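Local coordinates for protein phycocyanobilin lyase subunit alpha (Nostoc sp. PCC 7120, PDB 5N3U) that probably serves, together with its partner subunit CpcF, as the lyase required to attach the phycocyanobilin chromophore to the phycocyanin alpha subunit CpcA, at residues W39-K43 / Y44-E48; A50-D53 / A54-A58; E153-A157 / I158-D162; H173-S176 / R177-C180. All coordinates share one frame; numbering follows the deposited sequence.

Contact 1 of 4, residues W39-K43 / Y44-E48; sequences WWLGK and YRVKE
Trp40 and Tyr44, one turn apart at the C-terminal end of helix 31-43, stack their rings in an offset fashion. The five-membered ring of Trp40 and the ring of Tyr44 have centroids 4.1 Å apart and planes inclined by 26°, and the closest atoms are Trp40 NE1 and Tyr44 CE1, at 3.3 Å. With CG anti to its carbonyl carbon (chi1 -68°), the Tyr44 ring turns back over the helix, one edge meeting Trp40 O in its plane. That same oxygen accepts the amide of Tyr44 (N to O 2.9 Å), the last bond of the regular helical series here.

Beyond it the pattern of acceptors changes. Arg45 takes a positive phi of 51°, which swings the next peptide round so that Val46 N reaches Leu41 O at 3.1 Å in a nearly straight bond. Arg45 N makes a weak bond to Gly42 O, an oxygen that also receives Lys83 NZ. Val46 O, by contrast, is buried and has no polar partner in the model. The returning chain is sealed by apolar contact, with Val46 CB 3.8 Å from Leu41 CD2 and Val46 CG2 equally close to Trp40 CZ3.

The charged tip of Lys43 is satisfied outside the turn: NZ forms a salt bridge with Glu7 of the second CpcE subunit and a hydrogen bond to Phe9 O of that subunit. Two nested backbone bonds, a positive-phi residue and an apolar pair spanning the turn together make a Schellman motif, here ending a helix within a HEAT-like repeat.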
loop_
_atom_site.group_PDB
_atom_site.type_symbol
_atom_site.label_atom_id
_atom_site.label_comp_id
_atom_site.label_asym_id
_atom_site.label_seq_id
_atom_site.Cartn_x
_atom_site.Cartn_y
_atom_site.Cartn_z
ATOM N N TRP A 39 10.587 10.182 11.536
ATOM C CA TRP A 39 9.984 8.979 10.954
ATOM C C TRP A 39 10.610 8.600 9.619
ATOM O O TRP A 39 10.943 7.456 9.368
ATOM C CB TRP A 39 8.421 9.225 10.796
ATOM C CG TRP A 39 7.770 8.163 10.036
ATOM C CD1 TRP A 39 7.254 7.020 10.522
ATOM C CD2 TRP A 39 7.537 8.142 8.655
ATOM N NE1 TRP A 39 6.826 6.246 9.528
ATOM C CE2 TRP A 39 6.959 6.890 8.360
ATOM C CE3 TRP A 39 7.817 9.022 7.627
ATOM C CZ2 TRP A 39 6.585 6.510 7.079
ATOM C CZ3 TRP A 39 7.453 8.648 6.317
ATOM C CH2 TRP A 39 6.863 7.385 6.062
ATOM N N TRP A 40 10.826 9.599 8.735
ATOM C CA TRP A 40 11.369 9.329 7.427
ATOM C C TRP A 40 12.745 8.685 7.485
ATOM O O TRP A 40 13.065 7.751 6.719
ATOM C CB TRP A 40 11.400 10.602 6.621
ATOM C CG TRP A 40 11.689 10.480 5.177
ATOM C CD1 TRP A 40 10.809 10.458 4.139
ATOM C CD2 TRP A 40 12.993 10.516 4.581
ATOM N NE1 TRP A 40 11.485 10.391 2.921
ATOM C CE2 TRP A 40 12.828 10.402 3.180
ATOM C CE3 TRP A 40 14.278 10.565 5.102
ATOM C CZ2 TRP A 40 13.915 10.390 2.290
ATOM C CZ3 TRP A 40 15.379 10.524 4.201
ATOM C CH2 TRP A 40 15.169 10.454 2.811
ATOM N N LEU A 41 13.571 9.170 8.380
ATOM C CA LEU A 41 14.952 8.631 8.482
ATOM C C LEU A 41 14.949 7.159 8.872
ATOM O O LEU A 41 15.717 6.405 8.356
ATOM C CB LEU A 41 15.735 9.446 9.484
ATOM C CG LEU A 41 16.134 10.868 9.046
ATOM C CD1 LEU A 41 16.645 11.671 10.198
ATOM C CD2 LEU A 41 17.152 10.761 7.942
ATOM N N GLY A 42 13.999 6.757 9.707
ATOM C CA GLY A 42 13.850 5.320 10.087
ATOM C C GLY A 42 13.218 4.523 9.038
ATOM O O GLY A 42 13.678 3.409 8.750
ATOM N N LYS A 43 12.203 5.073 8.391
ATOM C CA LYS A 43 11.522 4.349 7.360
ATOM C C LYS A 43 12.461 4.019 6.203
ATOM O O LYS A 43 12.444 2.927 5.667
ATOM C CB LYS A 43 10.384 5.227 6.897
ATOM C CG LYS A 43 9.643 4.748 5.638
ATOM C CD LYS A 43 9.025 3.388 5.789
ATOM C CE LYS A 43 8.227 3.203 4.499
ATOM N NZ LYS A 43 7.379 2.030 4.618
ATOM N N TYR A 44 13.278 4.984 5.795
ATOM C CA TYR A 44 14.219 4.809 4.693
ATOM C C TYR A 44 15.557 4.307 5.182
ATOM O O TYR A 44 16.497 4.166 4.389
ATOM C CB TYR A 44 14.334 6.131 3.876
ATOM C CG TYR A 44 13.036 6.381 3.180
ATOM C CD1 TYR A 44 11.994 6.996 3.843
ATOM C CD2 TYR A 44 12.834 5.960 1.879
ATOM C CE1 TYR A 44 10.760 7.201 3.253
ATOM C CE2 TYR A 44 11.583 6.123 1.274
ATOM C CZ TYR A 44 10.539 6.713 1.990
ATOM O OH TYR A 44 9.253 6.906 1.469
ATOM N N ARG A 45 15.671 3.985 6.457
ATOM C CA ARG A 45 16.885 3.294 6.991
ATOM C C ARG A 45 18.188 4.048 6.560
ATOM O O ARG A 45 19.081 3.480 5.987
ATOM C CB ARG A 45 16.933 1.854 6.588
ATOM C CG ARG A 45 15.829 1.070 7.282
ATOM C CD ARG A 45 16.207 -0.384 7.366
ATOM N NE ARG A 45 15.031 -1.130 7.798
ATOM C CZ ARG A 45 14.890 -1.796 8.943
ATOM N NH1 ARG A 45 15.860 -1.862 9.872
ATOM N NH2 ARG A 45 13.739 -2.411 9.159
ATOM N N VAL A 46 18.205 5.338 6.833
ATOM C CA VAL A 46 19.265 6.229 6.453
ATOM C C VAL A 46 20.255 6.103 7.554
ATOM O O VAL A 46 20.168 6.795 8.585
ATOM C CB VAL A 46 18.737 7.633 6.394
ATOM C CG1 VAL A 46 19.832 8.646 6.102
ATOM C CG2 VAL A 46 17.656 7.736 5.316
ATOM N N LYS A 47 21.194 5.204 7.340
ATOM C CA LYS A 47 22.193 4.861 8.353
ATOM C C LYS A 47 23.460 5.756 8.428
ATOM O O LYS A 47 24.266 5.543 9.283
ATOM C CB LYS A 47 22.660 3.430 8.149
ATOM C CG LYS A 47 21.545 2.470 7.941
ATOM C CD LYS A 47 22.076 1.066 7.849
ATOM C CE LYS A 47 21.099 0.154 8.546
ATOM N NZ LYS A 47 21.105 -1.202 7.965
ATOM N N GLU A 48 23.617 6.740 7.554
ATOM C CA GLU A 48 24.680 7.760 7.689
ATOM C C GLU A 48 24.914 8.211 9.103
ATOM O O GLU A 48 23.962 8.513 9.873
ATOM C CB GLU A 48 24.246 9.020 6.989
ATOM C CG GLU A 48 24.530 9.026 5.509
ATOM C CD GLU A 48 23.767 10.133 4.818
ATOM O OE1 GLU A 48 23.254 9.896 3.699
ATOM O OE2 GLU A 48 23.659 11.213 5.432
#

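Contact 2 of 4, residues A50-D53 / A54-A58; sequences AAVD and ALIAA
This is an intrahelical contact between successive turns of helix 49-58, within the HEAT-like repeat region near the N-terminal end of the chain. Four consecutive i to i+4 backbone bonds carry it: Ala54 N to Ala50 O, Leu55 N to Ala51 O, Ile56 N to Val52 O and Ala57 N to Asp53 O, each with a donor-acceptor distance of 2.9 to 3.0 Å.

Among the side chains the direct meeting is between Val52 and Ile56, which lie alongside each other and point the same way. Val52 CG1 is 3.7 Å from Ile56 CD1. Ile56 has CG1 anti to its carbonyl carbon (chi1 -67°), a setting that sends this branch back along the helix, where CG1 packs 3.3 Å from Val52 O. Leu55 leans back in a similar way, its CG 3.4 Å from Ala51 O, while the small Ala54 places CB 3.3 Å from Ala50 O. The acceptor oxygens of this helix are therefore flanked by aliphatic carbons of the following turn as well as bonded to amides.

The carboxylate of Asp53 is engaged outside the two segments: OD1 forms a salt bridge with Lys88 NZ. The helix contacts two neighbours: Ala51 and Ala54 rest on Ile23 of helix 19-25, whereas Leu55 packs against Ala80 and Leu81, and Ala58 against Leu73 and Ala77, all of helix 72-83.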
loop_
_atom_site.group_PDB
_atom_site.type_symbol
_atom_site.label_atom_id
_atom_site.label_comp_id
_atom_site.label_asym_id
_atom_site.label_seq_id
_atom_site.Cartn_x
_atom_site.Cartn_y
_atom_site.Cartn_z
ATOM N N ALA A 50 25.645 11.039 10.312
ATOM C CA ALA A 50 25.101 12.298 10.774
ATOM C C ALA A 50 23.584 12.116 11.088
ATOM O O ALA A 50 23.057 12.816 11.934
ATOM C CB ALA A 50 25.288 13.445 9.792
ATOM N N ALA A 51 22.932 11.164 10.429
ATOM C CA ALA A 51 21.505 10.890 10.739
ATOM C C ALA A 51 21.416 10.349 12.169
ATOM O O ALA A 51 20.692 10.871 12.991
ATOM C CB ALA A 51 20.975 9.914 9.737
ATOM N N VAL A 52 22.309 9.443 12.491
ATOM C CA VAL A 52 22.368 8.821 13.802
ATOM C C VAL A 52 22.600 9.871 14.849
ATOM O O VAL A 52 21.890 9.948 15.822
ATOM C CB VAL A 52 23.413 7.664 13.850
ATOM C CG1 VAL A 52 23.623 7.119 15.253
ATOM C CG2 VAL A 52 23.059 6.512 12.960
ATOM N N ASP A 53 23.630 10.714 14.678
ATOM C CA ASP A 53 23.908 11.758 15.656
ATOM C C ASP A 53 22.767 12.726 15.867
ATOM O O ASP A 53 22.415 13.098 16.981
ATOM C CB ASP A 53 25.132 12.588 15.205
ATOM C CG ASP A 53 26.472 11.763 15.248
ATOM O OD1 ASP A 53 26.497 10.589 15.709
ATOM O OD2 ASP A 53 27.499 12.282 14.769
ATOM N N ALA A 54 22.161 13.160 14.780
ATOM C CA ALA A 54 20.981 14.043 14.867
ATOM C C ALA A 54 19.797 13.413 15.614
ATOM O O ALA A 54 19.071 14.080 16.412
ATOM C CB ALA A 54 20.565 14.451 13.459
ATOM N N LEU A 55 19.594 12.135 15.374
ATOM C CA LEU A 55 18.497 11.455 16.103
ATOM C C LEU A 55 18.809 11.296 17.576
ATOM O O LEU A 55 17.919 11.468 18.434
ATOM C CB LEU A 55 18.170 10.134 15.440
ATOM C CG LEU A 55 17.505 10.261 14.096
ATOM C CD1 LEU A 55 17.633 8.983 13.324
ATOM C CD2 LEU A 55 16.041 10.704 14.217
ATOM N N ILE A 56 20.068 11.006 17.905
ATOM C CA ILE A 56 20.482 10.965 19.275
ATOM C C ILE A 56 20.230 12.253 19.960
ATOM O O ILE A 56 19.708 12.257 21.068
ATOM C CB ILE A 56 21.952 10.517 19.401
ATOM C CG1 ILE A 56 22.036 9.066 18.964
ATOM C CG2 ILE A 56 22.495 10.786 20.853
ATOM C CD1 ILE A 56 23.417 8.474 18.723
ATOM N N ALA A 57 20.560 13.374 19.319
ATOM C CA ALA A 57 20.298 14.662 19.929
ATOM C C ALA A 57 18.788 14.883 20.182
ATOM O O ALA A 57 18.361 15.401 21.194
ATOM C CB ALA A 57 20.861 15.750 19.036
ATOM N N ALA A 58 17.969 14.413 19.255
ATOM C CA ALA A 58 16.509 14.561 19.378
ATOM C C ALA A 58 15.932 13.724 20.495
ATOM O O ALA A 58 14.832 14.017 20.972
ATOM C CB ALA A 58 15.923 14.187 18.049
#

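Contact 3 of 4, residues E153-A157 / I158-D162; sequences EALGA and IGATD
Leu155 and Ala160 close a Schellman motif at the C-terminal end of helix 148-157, within the HEAT-repeat region. Ala160 N reaches back to Leu155 O at 3.2 Å in a nearly straight bond, and, nested within it, Gly159 N bonds to Gly156 O at 3.1 Å, approaching from well above the carbonyl plane. Gly159 makes the reversal with a phi of 72°.

The tight part lies on the apolar side. Leu155 CD2 stands 3.9 Å from the CB of Ala160, so the usual hydrophobic pair spans the turn, and Ile158 CD1 lies more loosely, 4.3 Å from Leu155 CD2. This side is packed further by helix 121-126, where Leu124 touches Ala154, Leu155 and Ile158. On the other side the chain opens out: Gly159 is only partly buried, and Thr161 and Asp162 are largely exposed as a short 3-10 segment begins. They make no contact with residues 153-157, although Thr161 touches Leu189 of helix 176-190.

Ile158 sits at the junction, its amide bonded to Ala154 O at 3.0 Å. Its CG1 takes the crowded position between backbone N and carbonyl carbon (chi1 75°), which leaves both branches of the side chain bearing on one backbone oxygen: CG2 lies 3.3 Å and CG1 3.4 Å from Ala154 O.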
loop_
_atom_site.group_PDB
_atom_site.type_symbol
_atom_site.label_atom_id
_atom_site.label_comp_id
_atom_site.label_asym_id
_atom_site.label_seq_id
_atom_site.Cartn_x
_atom_site.Cartn_y
_atom_site.Cartn_z
ATOM N N GLU A 153 10.991 -8.855 25.656
ATOM C CA GLU A 153 11.570 -9.214 24.366
ATOM C C GLU A 153 13.001 -8.720 24.334
ATOM O O GLU A 153 13.915 -9.456 23.913
ATOM C CB GLU A 153 10.807 -8.555 23.247
ATOM C CG GLU A 153 9.519 -9.263 22.976
ATOM C CD GLU A 153 8.793 -8.722 21.772
ATOM O OE1 GLU A 153 9.148 -7.623 21.258
ATOM O OE2 GLU A 153 7.836 -9.403 21.343
ATOM N N ALA A 154 13.223 -7.465 24.760
ATOM C CA ALA A 154 14.600 -6.955 24.730
ATOM C C ALA A 154 15.599 -7.752 25.585
ATOM O O ALA A 154 16.747 -8.026 25.185
ATOM C CB ALA A 154 14.600 -5.503 25.145
ATOM N N LEU A 155 15.162 -8.203 26.758
ATOM C CA LEU A 155 16.015 -8.939 27.657
ATOM C C LEU A 155 16.356 -10.321 27.069
ATOM O O LEU A 155 17.504 -10.759 27.178
ATOM C CB LEU A 155 15.357 -9.166 29.034
ATOM C CG LEU A 155 15.346 -7.885 29.863
ATOM C CD1 LEU A 155 14.400 -8.060 31.004
ATOM C CD2 LEU A 155 16.709 -7.511 30.351
ATOM N N GLY A 156 15.400 -10.908 26.376
ATOM C CA GLY A 156 15.712 -12.117 25.603
ATOM C C GLY A 156 16.723 -11.947 24.517
ATOM O O GLY A 156 17.712 -12.743 24.392
ATOM N N ALA A 157 16.517 -10.881 23.763
ATOM C CA ALA A 157 17.350 -10.578 22.581
ATOM C C ALA A 157 18.752 -10.241 22.934
ATOM O O ALA A 157 19.631 -10.570 22.180
ATOM C CB ALA A 157 16.756 -9.480 21.709
ATOM N N ILE A 158 18.984 -9.615 24.069
ATOM C CA ILE A 158 20.326 -9.279 24.483
ATOM C C ILE A 158 21.010 -10.343 25.296
ATOM O O ILE A 158 22.144 -10.127 25.757
ATOM C CB ILE A 158 20.407 -7.920 25.174
ATOM C CG1 ILE A 158 19.833 -8.011 26.593
ATOM C CG2 ILE A 158 19.726 -6.871 24.300
ATOM C CD1 ILE A 158 19.694 -6.733 27.330
ATOM N N GLY A 159 20.365 -11.480 25.517
ATOM C CA GLY A 159 21.015 -12.562 26.218
ATOM C C GLY A 159 21.207 -12.332 27.718
ATOM O O GLY A 159 22.137 -12.866 28.297
ATOM N N ALA A 160 20.288 -11.613 28.388
ATOM C CA ALA A 160 20.427 -11.335 29.798
ATOM C C ALA A 160 19.940 -12.485 30.653
ATOM O O ALA A 160 18.811 -12.427 31.242
ATOM C CB ALA A 160 19.627 -10.091 30.141
ATOM N N THR A 161 20.755 -13.523 30.763
ATOM C CA THR A 161 20.366 -14.699 31.529
ATOM C C THR A 161 20.136 -14.497 33.025
ATOM O O THR A 161 19.326 -15.194 33.634
ATOM C CB THR A 161 21.389 -15.836 31.333
ATOM O OG1 THR A 161 22.696 -15.304 31.564
ATOM C CG2 THR A 161 21.233 -16.391 29.945
ATOM N N ASP A 162 20.789 -13.516 33.607
ATOM C CA ASP A 162 20.518 -13.176 35.002
ATOM C C ASP A 162 19.095 -12.768 35.251
ATOM O O ASP A 162 18.654 -12.872 36.335
ATOM C CB ASP A 162 21.303 -11.975 35.446
ATOM C CG ASP A 162 22.763 -12.256 35.600
ATOM O OD1 ASP A 162 23.150 -13.429 35.805
ATOM O OD2 ASP A 162 23.519 -11.258 35.517
#

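Contact 4 of 4, residues H173-S176 / R177-C180; sequences HPVS and RVQC
The backbone passes from an extended Val175 (phi/psi -81°/124°) directly into helix 176-190, making Val175 the N-cap residue of this HEAT-repeat helix. Val175 O starts the helical bonding, accepting Gln179 N at 3.1 Å and, weakly, Val178 N; Ser176 O then takes Cys180 N.

Before the cap, the imidazole of His173 holds the turn. Its ND1 accepts Val175 N at 3.0 Å, while NE2 hydrogen-bonds to Ala135 O in another loop, so both ring nitrogens are engaged and the rotation of the ring is probably fixed. The ring is sandwiched, with Pro174 CD over one face and Val178 CG2 over the opposite one.

Two polar side chains of the first turn find partners outside these segments. Arg177 NH2 forms a salt bridge with Glu149, and Gln179, extended beyond CG, sends NE2 to Leu171 O, in the loop leading into the turn. Val178 completes the apolar side with its two branches: CG2 lies 4.0 Å from Val175 CB, and CG1 touches His173 CB at 3.6 Å.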
loop_
_atom_site.group_PDB
_atom_site.type_symbol
_atom_site.label_atom_id
_atom_site.label_comp_id
_atom_site.label_asym_id
_atom_site.label_seq_id
_atom_site.Cartn_x
_atom_site.Cartn_y
_atom_site.Cartn_z
ATOM N N HIS A 173 1.339 -13.538 33.582
ATOM C CA HIS A 173 0.712 -12.218 33.536
ATOM C C HIS A 173 -0.678 -12.342 32.899
ATOM O O HIS A 173 -0.877 -13.112 31.968
ATOM C CB HIS A 173 1.606 -11.242 32.726
ATOM C CG HIS A 173 1.219 -9.813 32.921
ATOM N ND1 HIS A 173 0.171 -9.255 32.256
ATOM C CD2 HIS A 173 1.700 -8.863 33.727
ATOM C CE1 HIS A 173 -0.008 -8.005 32.660
ATOM N NE2 HIS A 173 0.924 -7.754 33.548
ATOM N N PRO A 174 -1.655 -11.558 33.357
ATOM C CA PRO A 174 -3.011 -11.613 32.796
ATOM C C PRO A 174 -3.147 -11.217 31.319
ATOM O O PRO A 174 -4.039 -11.651 30.667
ATOM C CB PRO A 174 -3.770 -10.548 33.590
ATOM C CG PRO A 174 -2.950 -10.187 34.766
ATOM C CD PRO A 174 -1.573 -10.714 34.578
ATOM N N VAL A 175 -2.275 -10.340 30.819
ATOM C CA VAL A 175 -2.237 -9.927 29.423
ATOM C C VAL A 175 -1.522 -10.874 28.471
ATOM O O VAL A 175 -0.361 -11.168 28.626
ATOM C CB VAL A 175 -1.671 -8.462 29.275
ATOM C CG1 VAL A 175 -1.573 -8.056 27.793
ATOM C CG2 VAL A 175 -2.542 -7.491 30.100
ATOM N N SER A 176 -2.236 -11.291 27.432
ATOM C CA SER A 176 -1.747 -12.334 26.517
ATOM C C SER A 176 -0.457 -11.950 25.810
ATOM O O SER A 176 0.402 -12.775 25.665
ATOM C CB SER A 176 -2.775 -12.621 25.393
ATOM O OG SER A 176 -3.712 -13.475 25.919
ATOM N N ARG A 177 -0.343 -10.681 25.411
ATOM C CA ARG A 177 0.866 -10.201 24.780
ATOM C C ARG A 177 2.032 -10.242 25.647
ATOM O O ARG A 177 3.151 -10.508 25.186
ATOM C CB ARG A 177 0.623 -8.774 24.225
ATOM C CG ARG A 177 -0.295 -8.925 22.969
ATOM C CD ARG A 177 -0.695 -7.590 22.306
ATOM N NE ARG A 177 0.511 -6.983 21.730
ATOM C CZ ARG A 177 0.810 -6.801 20.447
ATOM N NH1 ARG A 177 -0.037 -7.058 19.447
ATOM N NH2 ARG A 177 2.009 -6.311 20.171
ATOM N N VAL A 178 1.838 -9.985 26.935
ATOM C CA VAL A 178 2.947 -10.076 27.903
ATOM C C VAL A 178 3.405 -11.539 28.082
ATOM O O VAL A 178 4.607 -11.849 28.210
ATOM C CB VAL A 178 2.543 -9.410 29.210
ATOM C CG1 VAL A 178 3.556 -9.616 30.242
ATOM C CG2 VAL A 178 2.264 -7.891 28.940
ATOM N N GLN A 179 2.438 -12.441 28.138
ATOM C CA GLN A 179 2.822 -13.855 28.287
ATOM C C GLN A 179 3.610 -14.369 27.103
ATOM O O GLN A 179 4.548 -15.165 27.287
ATOM C CB GLN A 179 1.568 -14.710 28.433
ATOM C CG GLN A 179 0.829 -14.412 29.673
ATOM C CD GLN A 179 -0.453 -15.222 29.764
ATOM O OE1 GLN A 179 -1.332 -15.136 28.917
ATOM N NE2 GLN A 179 -0.546 -15.997 30.800
ATOM N N CYS A 180 3.231 -13.940 25.913
ATOM C CA CYS A 180 3.925 -14.311 24.688
ATOM C C CYS A 180 5.359 -13.818 24.680
ATOM O O CYS A 180 6.310 -14.555 24.331
ATOM C CB CYS A 180 3.142 -13.771 23.518
ATOM S SG CYS A 180 3.677 -14.288 21.890
#

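Overall arrangement
The four contacts follow one another along the chain: contacts 1 and 3 close helices, contact 4 opens one and contact 2 runs along one, in an all-helical repeat fold. Contacts 1 and 2 belong to consecutive helices, 31-43 and 49-58, with centres 11 Å apart; they touch directly, Val46 O meeting Ala51 CB and Leu41 CD1 meeting Leu55 CD2. Contacts 3 and 4, at the end of helix 148-157 and the start of helix 176-190, share one HEAT-repeat range, with centres 17 Å and nearest atoms about 6 Å apart. The two pairs are separated by centre distances of 26 to 34 Å. Contact 1 alone reaches other chains, placing its helix end at the CpcE-CpcE and CpcE-CpcF interfaces.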